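Thiol:disulfide interchange protein DsbA (Pseudomonas aeruginosa, PDB 4ZL8) probably introduces disulfide bonds into other periplasmic proteins by handing over its own redox-active disulfide. Local coordinates at residues 30-38 against 70-81; 61-69 against 141-152. The protein carries 1 engineered substitution. All coordinates share one frame; numbering follows the deposited sequence.

Contact 1: residues 30-38 against 70-81; sequences VELFWYGCP and IWNVHGQMFLTL
W34 lies flat against W71. The six-membered ring of W34 stacks on the five-membered ring of W71, with centroids 3.7 Å apart and planes only 16° from parallel. The closest atoms are W34 CE3 and W71 CE2, at 3.3 Å. The side chain of W34 extends from the turn with CG opposite the backbone N (chi1 164°), which carries the indole over the first turn of helix 70-81. Its other face is covered by its own turn, with G36 CA over the ring centre and C37 N nearer the rim. Its edge meets H74: W34 NE1 donates to H74 ND1 at 3.0 Å, in a bent bond (143°) tilted from both ring planes. H74 NE2 bonds to K104 O, so both imidazole nitrogens are used and the ring's rotation is fixed. I70 CG2 packs at 3.6 Å from W34 CZ2.

One turn beyond H74, F33 points its edge at the face of F78 in a T-shaped pair, F33 CZ to F78 CD1 3.5 Å. Y35 OH comes to the edge of the same F78 ring and hydrogen-bonds E87. M77 CE touches Y35 CD2 at 3.7 Å.

The type I turn W34-C37 leads from strand 27-33 into the CxxC helix. The aromatic cluster packs the turn just before the redox-active C37-C40 disulfide of this thioredoxin fold against the first helix of DsbA's helical region.

Contact 2: residues 61-69 against 141-152; sequences VRLPALFGG and AKKLAMAYQVTG
F67 pushes its ring edge against the end of helix 141-148 and the loop that follows. From CB the ring stands opposite the carbonyl carbon, beside the backbone N (chi1 -71°), and this swings it toward the loop. The contacts are made at the outer carbons. CE1 faces A145 CB at 4.1 Å, close to the ring plane. CE2, on the other side of CZ, meets the backbone of the loop, with G152 N at 3.8 Å, again near the plane. CZ, the tip, approaches V150 O at 3.4 Å. One face is covered from within the same segment by A65 CB, over the ring centre. The W71 ring also meets F67. The ring is therefore held by contact on several sides, although the residue as a whole is exposed.

L63 and L66 make the deeper packing. L63 divides its branches: CD1 touches A141 CB at 3.9 Å, while CD2 reaches L144 CB and the edge of the Y148 ring. L66 CD1 sits on A141 CB at 3.7 Å. The small A141 methyl is thus shared by two leucines.

Q149 ends the helix in a Schellman motif. The chain then runs to V153, probably entering the cis-proline loop of thioredoxin folds. Strand 61-64, at the sheet's edge beside strand 27-33, crosses helix 141-148 nearly at right angles (97°), with axes 8.8 Å apart. Helix 70-84 adjoins P64, A65 and L66, and strand 162-165 touches V150.

Overall arrangement
Contact 1 is the more buried and the more aromatic. Contact 2 is aliphatic at its centre and exposed at its F67 end. Contact 1 also has a hydrogen bond between its segments, whereas contact 2 relies on packing. The two adjoin through the sheet, where strands 27-33 and 58-64 are parallel neighbours: E31 O meets L63 N and F33 O meets A65 N, each at 2.9 Å. Residues 61-69 lead directly into helix 70-84. Contact 1 sets that helix beside the active-site turn, and contact 2 sets the end of helix 132-148 against the edge strand. Together they tie the first and last helices of the long helical stretch to the thioredoxin sheet.

Contact 1: residues 30-38 against 70-81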
loop_
_atom_site.group_PDB
_atom_site.type_symbol
_atom_site.label_atom_id
_atom_site.label_comp_id
_atom_site.label_asym_id
_atom_site.label_seq_id
_atom_site.Cartn_x
_atom_site.Cartn_y
_atom_site.Cartn_z
ATOM N N VAL A 30 2.482 -6.568 -1.654
ATOM C CA VAL A 30 2.033 -5.188 -1.830
ATOM C C VAL A 30 0.536 -5.081 -1.592
ATOM O O VAL A 30 -0.234 -5.858 -2.153
ATOM C CB VAL A 30 2.314 -4.726 -3.270
ATOM C CG1 VAL A 30 1.776 -3.308 -3.483
ATOM C CG2 VAL A 30 3.799 -4.775 -3.590
ATOM N N GLU A 31 0.148 -4.141 -0.730
ATOM C CA GLU A 31 -1.250 -3.729 -0.665
ATOM C C GLU A 31 -1.361 -2.390 -1.373
ATOM O O GLU A 31 -0.801 -1.394 -0.907
ATOM C CB GLU A 31 -1.754 -3.585 0.775
ATOM C CG GLU A 31 -3.242 -3.257 0.790
ATOM C CD GLU A 31 -3.760 -2.589 2.039
ATOM O OE1 GLU A 31 -3.002 -2.147 2.908
ATOM O OE2 GLU A 31 -5.011 -2.444 2.117
ATOM N N LEU A 32 -2.046 -2.367 -2.513
ATOM C CA LEU A 32 -2.389 -1.087 -3.151
ATOM C C LEU A 32 -3.618 -0.529 -2.447
ATOM O O LEU A 32 -4.593 -1.262 -2.214
ATOM C CB LEU A 32 -2.630 -1.242 -4.651
ATOM C CG LEU A 32 -1.366 -1.597 -5.465
ATOM C CD1 LEU A 32 -1.351 -3.071 -5.709
ATOM C CD2 LEU A 32 -1.318 -0.836 -6.790
ATOM N N PHE A 33 -3.543 0.747 -2.084
ATOM C CA PHE A 33 -4.577 1.322 -1.227
ATOM C C PHE A 33 -4.706 2.815 -1.525
ATOM O O PHE A 33 -3.905 3.402 -2.230
ATOM C CB PHE A 33 -4.226 1.107 0.258
ATOM C CG PHE A 33 -3.291 2.130 0.789
ATOM C CD1 PHE A 33 -1.976 2.182 0.351
ATOM C CD2 PHE A 33 -3.709 3.055 1.724
ATOM C CE1 PHE A 33 -1.131 3.153 0.812
ATOM C CE2 PHE A 33 -2.854 4.030 2.179
ATOM C CZ PHE A 33 -1.569 4.060 1.741
ATOM N N TRP A 34 -5.733 3.421 -0.950
ATOM C CA TRP A 34 -5.861 4.862 -0.856
ATOM C C TRP A 34 -6.331 5.140 0.569
ATOM O O TRP A 34 -7.249 4.495 1.065
ATOM C CB TRP A 34 -6.858 5.381 -1.916
ATOM C CG TRP A 34 -7.383 6.766 -1.721
ATOM C CD1 TRP A 34 -6.682 7.877 -1.343
ATOM C CD2 TRP A 34 -8.750 7.180 -1.872
ATOM N NE1 TRP A 34 -7.532 8.954 -1.257
ATOM C CE2 TRP A 34 -8.803 8.552 -1.571
ATOM C CE3 TRP A 34 -9.926 6.526 -2.245
ATOM C CZ2 TRP A 34 -9.981 9.280 -1.619
ATOM C CZ3 TRP A 34 -11.113 7.257 -2.284
ATOM C CH2 TRP A 34 -11.125 8.616 -1.975
ATOM N N TYR A 35 -5.736 6.122 1.223
ATOM C CA TYR A 35 -6.154 6.481 2.576
ATOM C C TYR A 35 -7.649 6.790 2.692
ATOM O O TYR A 35 -8.238 6.555 3.750
ATOM C CB TYR A 35 -5.396 7.694 3.081
ATOM C CG TYR A 35 -3.971 7.512 3.562
ATOM C CD1 TYR A 35 -3.645 6.628 4.587
ATOM C CD2 TYR A 35 -2.967 8.336 3.090
ATOM C CE1 TYR A 35 -2.350 6.532 5.064
ATOM C CE2 TYR A 35 -1.682 8.251 3.554
ATOM C CZ TYR A 35 -1.373 7.370 4.553
ATOM O OH TYR A 35 -0.069 7.353 4.988
ATOM N N GLY A 36 -8.260 7.339 1.642
ATOM C CA GLY A 36 -9.657 7.727 1.679
ATOM C C GLY A 36 -10.647 6.623 1.319
ATOM O O GLY A 36 -11.845 6.856 1.330
ATOM N N CYS A 37 -10.132 5.438 1.005
ATOM C CA CYS A 37 -10.922 4.315 0.537
ATOM C C CYS A 37 -11.573 3.615 1.731
ATOM O O CYS A 37 -10.882 3.088 2.588
ATOM C CB CYS A 37 -9.992 3.397 -0.274
ATOM S SG CYS A 37 -10.350 1.639 -0.353
ATOM N N PRO A 38 -12.919 3.621 1.801
ATOM C CA PRO A 38 -13.532 3.029 3.001
ATOM C C PRO A 38 -13.297 1.511 3.153
ATOM O O PRO A 38 -13.184 1.051 4.289
ATOM C CB PRO A 38 -15.023 3.343 2.852
ATOM C CG PRO A 38 -15.164 4.194 1.712
ATOM C CD PRO A 38 -13.894 4.319 0.958
ATOM N N ILE A 70 -7.735 13.570 -5.615
ATOM C CA ILE A 70 -7.422 13.415 -4.224
ATOM C C ILE A 70 -6.630 12.126 -3.948
ATOM O O ILE A 70 -5.896 12.041 -2.960
ATOM C CB ILE A 70 -8.720 13.470 -3.366
ATOM C CG1 ILE A 70 -8.385 13.573 -1.884
ATOM C CG2 ILE A 70 -9.607 12.266 -3.623
ATOM C CD1 ILE A 70 -7.701 14.856 -1.516
ATOM N N TRP A 71 -6.789 11.117 -4.806
ATOM C CA TRP A 71 -5.986 9.897 -4.610
ATOM C C TRP A 71 -4.511 10.235 -4.772
ATOM O O TRP A 71 -3.666 9.702 -4.063
ATOM C CB TRP A 71 -6.356 8.809 -5.603
ATOM C CG TRP A 71 -7.706 8.212 -5.487
ATOM C CD1 TRP A 71 -8.900 8.869 -5.337
ATOM C CD2 TRP A 71 -8.045 6.825 -5.641
ATOM N NE1 TRP A 71 -9.942 7.972 -5.357
ATOM C CE2 TRP A 71 -9.435 6.710 -5.529
ATOM C CE3 TRP A 71 -7.284 5.659 -5.825
ATOM C CZ2 TRP A 71 -10.088 5.495 -5.634
ATOM C CZ3 TRP A 71 -7.930 4.460 -5.911
ATOM C CH2 TRP A 71 -9.319 4.378 -5.826
ATOM N N ASN A 72 -4.187 11.123 -5.704
ATOM C CA ASN A 72 -2.796 11.487 -5.931
ATOM C C ASN A 72 -2.251 12.303 -4.775
ATOM O O ASN A 72 -1.137 12.082 -4.315
ATOM C CB ASN A 72 -2.638 12.245 -7.246
ATOM C CG ASN A 72 -2.798 11.351 -8.450
ATOM O OD1 ASN A 72 -3.248 10.216 -8.348
ATOM N ND2 ASN A 72 -2.450 11.874 -9.620
ATOM N N VAL A 73 -3.050 13.233 -4.276
ATOM C CA VAL A 73 -2.683 14.064 -3.142
ATOM C C VAL A 73 -2.429 13.201 -1.885
ATOM O O VAL A 73 -1.403 13.316 -1.191
ATOM C CB VAL A 73 -3.800 15.096 -2.890
ATOM C CG1 VAL A 73 -3.586 15.840 -1.604
ATOM C CG2 VAL A 73 -3.893 16.055 -4.072
ATOM N N HIS A 74 -3.362 12.297 -1.611
ATOM C CA HIS A 74 -3.209 11.437 -0.458
ATOM C C HIS A 74 -2.057 10.468 -0.648
ATOM O O HIS A 74 -1.363 10.115 0.331
ATOM C CB HIS A 74 -4.509 10.685 -0.141
ATOM C CG HIS A 74 -5.535 11.528 0.531
ATOM N ND1 HIS A 74 -6.850 11.141 0.636
ATOM C CD2 HIS A 74 -5.448 12.747 1.118
ATOM C CE1 HIS A 74 -7.528 12.069 1.286
ATOM N NE2 HIS A 74 -6.705 13.060 1.582
ATOM N N GLY A 75 -1.846 10.019 -1.885
ATOM C CA GLY A 75 -0.712 9.165 -2.175
ATOM C C GLY A 75 0.612 9.888 -2.014
ATOM O O GLY A 75 1.603 9.310 -1.546
ATOM N N GLN A 76 0.643 11.159 -2.380
ATOM C CA GLN A 76 1.844 11.961 -2.235
ATOM C C GLN A 76 2.147 12.200 -0.738
ATOM O O GLN A 76 3.308 12.169 -0.318
ATOM C CB GLN A 76 1.701 13.264 -3.013
ATOM C CG GLN A 76 3.015 14.018 -3.171
ATOM C CD GLN A 76 2.964 15.090 -4.218
ATOM O OE1 GLN A 76 2.203 15.005 -5.183
ATOM N NE2 GLN A 76 3.778 16.116 -4.042
ATOM N N MET A 77 1.114 12.359 0.082
ATOM C CA MET A 77 1.278 12.426 1.530
ATOM C C MET A 77 1.903 11.118 2.041
ATOM O O MET A 77 2.880 11.140 2.802
ATOM C CB MET A 77 -0.069 12.719 2.215
ATOM C CG MET A 77 0.001 12.566 3.738
ATOM S SD MET A 77 -1.477 13.112 4.609
ATOM C CE MET A 77 -2.681 11.973 3.920
ATOM N N PHE A 78 1.368 9.978 1.609
ATOM C CA PHE A 78 1.917 8.681 2.013
ATOM C C PHE A 78 3.403 8.592 1.697
ATOM O O PHE A 78 4.222 8.235 2.543
ATOM C CB PHE A 78 1.186 7.542 1.306
ATOM C CG PHE A 78 1.809 6.190 1.530
ATOM C CD1 PHE A 78 1.541 5.467 2.675
ATOM C CD2 PHE A 78 2.662 5.651 0.599
ATOM C CE1 PHE A 78 2.119 4.235 2.888
ATOM C CE2 PHE A 78 3.233 4.415 0.810
ATOM C CZ PHE A 78 2.949 3.710 1.962
ATOM N N LEU A 79 3.759 8.910 0.454
ATOM C CA LEU A 79 5.146 8.775 0.032
ATOM C C LEU A 79 6.070 9.748 0.755
ATOM O O LEU A 79 7.211 9.425 1.045
ATOM C CB LEU A 79 5.283 8.936 -1.484
ATOM C CG LEU A 79 4.616 7.843 -2.289
ATOM C CD1 LEU A 79 4.553 8.209 -3.770
ATOM C CD2 LEU A 79 5.307 6.513 -2.115
ATOM N N THR A 80 5.549 10.925 1.086
ATOM C CA THR A 80 6.296 11.912 1.856
ATOM C C THR A 80 6.596 11.363 3.247
ATOM O O THR A 80 7.725 11.457 3.737
ATOM C CB THR A 80 5.538 13.249 1.943
ATOM O OG1 THR A 80 5.442 13.805 0.623
ATOM C CG2 THR A 80 6.258 14.234 2.823
ATOM N N LEU A 81 5.585 10.776 3.876
ATOM C CA LEU A 81 5.755 10.218 5.210
ATOM C C LEU A 81 6.728 9.039 5.205
ATOM O O LEU A 81 7.535 8.885 6.121
ATOM C CB LEU A 81 4.400 9.801 5.783
ATOM C CG LEU A 81 3.403 10.927 6.016
ATOM C CD1 LEU A 81 2.032 10.374 6.325
ATOM C CD2 LEU A 81 3.887 11.846 7.098
#

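Contact 2: residues 61-69 against 141-152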
loop_
_atom_site.group_PDB
_atom_site.type_symbol
_atom_site.label_atom_id
_atom_site.label_comp_id
_atom_site.label_asym_id
_atom_site.label_seq_id
_atom_site.Cartn_x
_atom_site.Cartn_y
_atom_site.Cartn_z
ATOM N N VAL A 61 4.731 -4.095 1.835
ATOM C CA VAL A 61 4.685 -2.668 1.604
ATOM C C VAL A 61 3.320 -2.253 1.120
ATOM O O VAL A 61 2.603 -3.001 0.477
ATOM C CB VAL A 61 5.730 -2.227 0.612
ATOM C CG1 VAL A 61 5.466 -2.861 -0.717
ATOM C CG2 VAL A 61 5.788 -0.705 0.517
ATOM N N ARG A 62 2.969 -1.032 1.489
ATOM C CA ARG A 62 1.812 -0.409 0.930
ATOM C C ARG A 62 2.243 0.456 -0.222
ATOM O O ARG A 62 3.305 1.072 -0.195
ATOM C CB ARG A 62 1.075 0.450 1.943
ATOM C CG ARG A 62 0.222 -0.357 2.894
ATOM C CD ARG A 62 -0.720 0.536 3.674
ATOM N NE ARG A 62 -1.462 -0.273 4.629
ATOM C CZ ARG A 62 -0.965 -0.709 5.774
ATOM N NH1 ARG A 62 0.261 -0.380 6.144
ATOM N NH2 ARG A 62 -1.726 -1.461 6.559
ATOM N N LEU A 63 1.401 0.499 -1.239
ATOM C CA LEU A 63 1.645 1.330 -2.404
ATOM C C LEU A 63 0.374 2.130 -2.674
ATOM O O LEU A 63 -0.690 1.544 -2.845
ATOM C CB LEU A 63 1.935 0.455 -3.618
ATOM C CG LEU A 63 2.444 1.199 -4.855
ATOM C CD1 LEU A 63 3.843 1.770 -4.644
ATOM C CD2 LEU A 63 2.400 0.219 -6.028
ATOM N N PRO A 64 0.489 3.462 -2.696
ATOM C CA PRO A 64 -0.719 4.245 -2.942
ATOM C C PRO A 64 -1.121 4.160 -4.393
ATOM O O PRO A 64 -0.267 4.252 -5.267
ATOM C CB PRO A 64 -0.280 5.660 -2.599
ATOM C CG PRO A 64 1.153 5.691 -2.980
ATOM C CD PRO A 64 1.683 4.311 -2.635
ATOM N N ALA A 65 -2.416 3.998 -4.651
ATOM C CA ALA A 65 -2.967 3.994 -5.999
ATOM C C ALA A 65 -3.160 5.448 -6.399
ATOM O O ALA A 65 -3.908 6.198 -5.760
ATOM C CB ALA A 65 -4.274 3.232 -6.037
ATOM N N LEU A 66 -2.426 5.862 -7.426
ATOM C CA LEU A 66 -2.418 7.248 -7.872
ATOM C C LEU A 66 -3.338 7.373 -9.078
ATOM O O LEU A 66 -2.881 7.540 -10.222
ATOM C CB LEU A 66 -0.989 7.695 -8.199
ATOM C CG LEU A 66 -0.005 7.489 -7.052
ATOM C CD1 LEU A 66 1.402 7.830 -7.521
ATOM C CD2 LEU A 66 -0.376 8.307 -5.828
ATOM N N PHE A 67 -4.632 7.310 -8.801
ATOM C CA PHE A 67 -5.661 7.212 -9.834
ATOM C C PHE A 67 -6.320 8.561 -10.093
ATOM O O PHE A 67 -7.436 8.630 -10.621
ATOM C CB PHE A 67 -6.707 6.175 -9.428
ATOM C CG PHE A 67 -6.203 4.759 -9.476
ATOM C CD1 PHE A 67 -4.906 4.487 -9.896
ATOM C CD2 PHE A 67 -7.014 3.700 -9.108
ATOM C CE1 PHE A 67 -4.433 3.197 -9.950
ATOM C CE2 PHE A 67 -6.535 2.402 -9.160
ATOM C CZ PHE A 67 -5.250 2.153 -9.581
ATOM N N GLY A 68 -5.637 9.626 -9.709
ATOM C CA GLY A 68 -6.100 10.971 -9.993
ATOM C C GLY A 68 -6.653 11.744 -8.809
ATOM O O GLY A 68 -7.120 11.187 -7.826
ATOM N N GLY A 69 -6.616 13.066 -8.925
ATOM C CA GLY A 69 -7.251 13.941 -7.949
ATOM C C GLY A 69 -6.789 13.705 -6.532
ATOM O O GLY A 69 -5.597 13.616 -6.257
ATOM N N ALA A 141 5.400 4.849 -8.473
ATOM C CA ALA A 141 4.179 4.229 -7.968
ATOM C C ALA A 141 3.128 4.125 -9.052
ATOM O O ALA A 141 2.407 3.125 -9.141
ATOM C CB ALA A 141 3.662 4.983 -6.766
ATOM N N LYS A 142 3.007 5.163 -9.867
ATOM C CA LYS A 142 2.062 5.149 -10.968
ATOM C C LYS A 142 2.374 4.016 -11.930
ATOM O O LYS A 142 1.493 3.254 -12.331
ATOM C CB LYS A 142 2.111 6.485 -11.709
ATOM C CG LYS A 142 1.166 6.574 -12.876
ATOM C CD LYS A 142 1.323 7.924 -13.588
ATOM C CE LYS A 142 0.532 8.000 -14.887
ATOM N NZ LYS A 142 -0.936 8.127 -14.655
ATOM N N LYS A 143 3.646 3.905 -12.293
ATOM C CA LYS A 143 4.068 2.894 -13.249
ATOM C C LYS A 143 3.872 1.482 -12.686
ATOM O O LYS A 143 3.520 0.573 -13.421
ATOM C CB LYS A 143 5.524 3.111 -13.657
ATOM C CG LYS A 143 5.742 4.311 -14.561
ATOM C CD LYS A 143 7.148 4.311 -15.145
ATOM C CE LYS A 143 7.371 5.487 -16.085
ATOM N NZ LYS A 143 8.646 5.354 -16.840
ATOM N N LEU A 144 4.095 1.297 -11.385
ATOM C CA LEU A 144 3.850 -0.024 -10.785
ATOM C C LEU A 144 2.390 -0.431 -10.860
ATOM O O LEU A 144 2.070 -1.549 -11.257
ATOM C CB LEU A 144 4.351 -0.081 -9.339
ATOM C CG LEU A 144 5.858 -0.161 -9.195
ATOM C CD1 LEU A 144 6.257 0.088 -7.734
ATOM C CD2 LEU A 144 6.414 -1.515 -9.673
ATOM N N ALA A 145 1.481 0.477 -10.543
ATOM C CA ALA A 145 0.075 0.129 -10.592
ATOM C C ALA A 145 -0.335 -0.228 -12.025
ATOM O O ALA A 145 -1.131 -1.137 -12.238
ATOM C CB ALA A 145 -0.780 1.269 -10.046
ATOM N N MET A 146 0.199 0.492 -13.014
ATOM C CA MET A 146 -0.041 0.160 -14.410
ATOM C C MET A 146 0.475 -1.235 -14.769
ATOM O O MET A 146 -0.186 -2.000 -15.456
ATOM C CB MET A 146 0.609 1.203 -15.315
ATOM C CG MET A 146 -0.026 2.591 -15.190
ATOM S SD MET A 146 0.914 3.887 -16.040
ATOM C CE MET A 146 0.923 3.241 -17.706
ATOM N N ALA A 147 1.672 -1.560 -14.291
ATOM C CA ALA A 147 2.258 -2.873 -14.555
ATOM C C ALA A 147 1.481 -4.001 -13.877
ATOM O O ALA A 147 1.415 -5.112 -14.391
ATOM C CB ALA A 147 3.717 -2.904 -14.099
ATOM N N TYR A 148 0.907 -3.725 -12.706
ATOM C CA TYR A 148 0.074 -4.706 -12.018
ATOM C C TYR A 148 -1.323 -4.787 -12.634
ATOM O O TYR A 148 -2.086 -5.696 -12.282
ATOM C CB TYR A 148 -0.076 -4.352 -10.537
ATOM C CG TYR A 148 1.176 -4.293 -9.700
ATOM C CD1 TYR A 148 2.230 -5.171 -9.871
ATOM C CD2 TYR A 148 1.291 -3.335 -8.702
ATOM C CE1 TYR A 148 3.375 -5.080 -9.083
ATOM C CE2 TYR A 148 2.413 -3.251 -7.916
ATOM C CZ TYR A 148 3.449 -4.132 -8.103
ATOM O OH TYR A 148 4.567 -4.029 -7.313
ATOM N N GLN A 149 -1.633 -3.830 -13.516
ATOM C CA GLN A 149 -2.963 -3.686 -14.127
ATOM C C GLN A 149 -4.066 -3.645 -13.066
ATOM O O GLN A 149 -5.116 -4.287 -13.173
ATOM C CB GLN A 149 -3.187 -4.789 -15.143
ATOM C CG GLN A 149 -2.235 -4.666 -16.336
ATOM C CD GLN A 149 -2.373 -5.816 -17.315
ATOM O OE1 GLN A 149 -1.863 -6.899 -17.078
ATOM N NE2 GLN A 149 -3.099 -5.594 -18.389
ATOM N N VAL A 150 -3.823 -2.852 -12.036
ATOM C CA VAL A 150 -4.753 -2.727 -10.938
ATOM C C VAL A 150 -5.720 -1.602 -11.261
ATOM O O VAL A 150 -5.294 -0.544 -11.716
ATOM C CB VAL A 150 -3.977 -2.418 -9.657
ATOM C CG1 VAL A 150 -4.913 -1.961 -8.542
ATOM C CG2 VAL A 150 -3.196 -3.638 -9.214
ATOM N N THR A 151 -7.012 -1.832 -11.025
ATOM C CA THR A 151 -8.028 -0.839 -11.378
ATOM C C THR A 151 -8.911 -0.460 -10.200
ATOM O O THR A 151 -9.946 0.196 -10.368
ATOM C CB THR A 151 -8.918 -1.297 -12.554
ATOM O OG1 THR A 151 -9.507 -2.559 -12.254
ATOM C CG2 THR A 151 -8.096 -1.401 -13.845
ATOM N N GLY A 152 -8.516 -0.858 -9.010
ATOM C CA GLY A 152 -9.185 -0.422 -7.808
ATOM C C GLY A 152 -8.471 -0.962 -6.595
ATOM O O GLY A 152 -7.485 -1.718 -6.712
#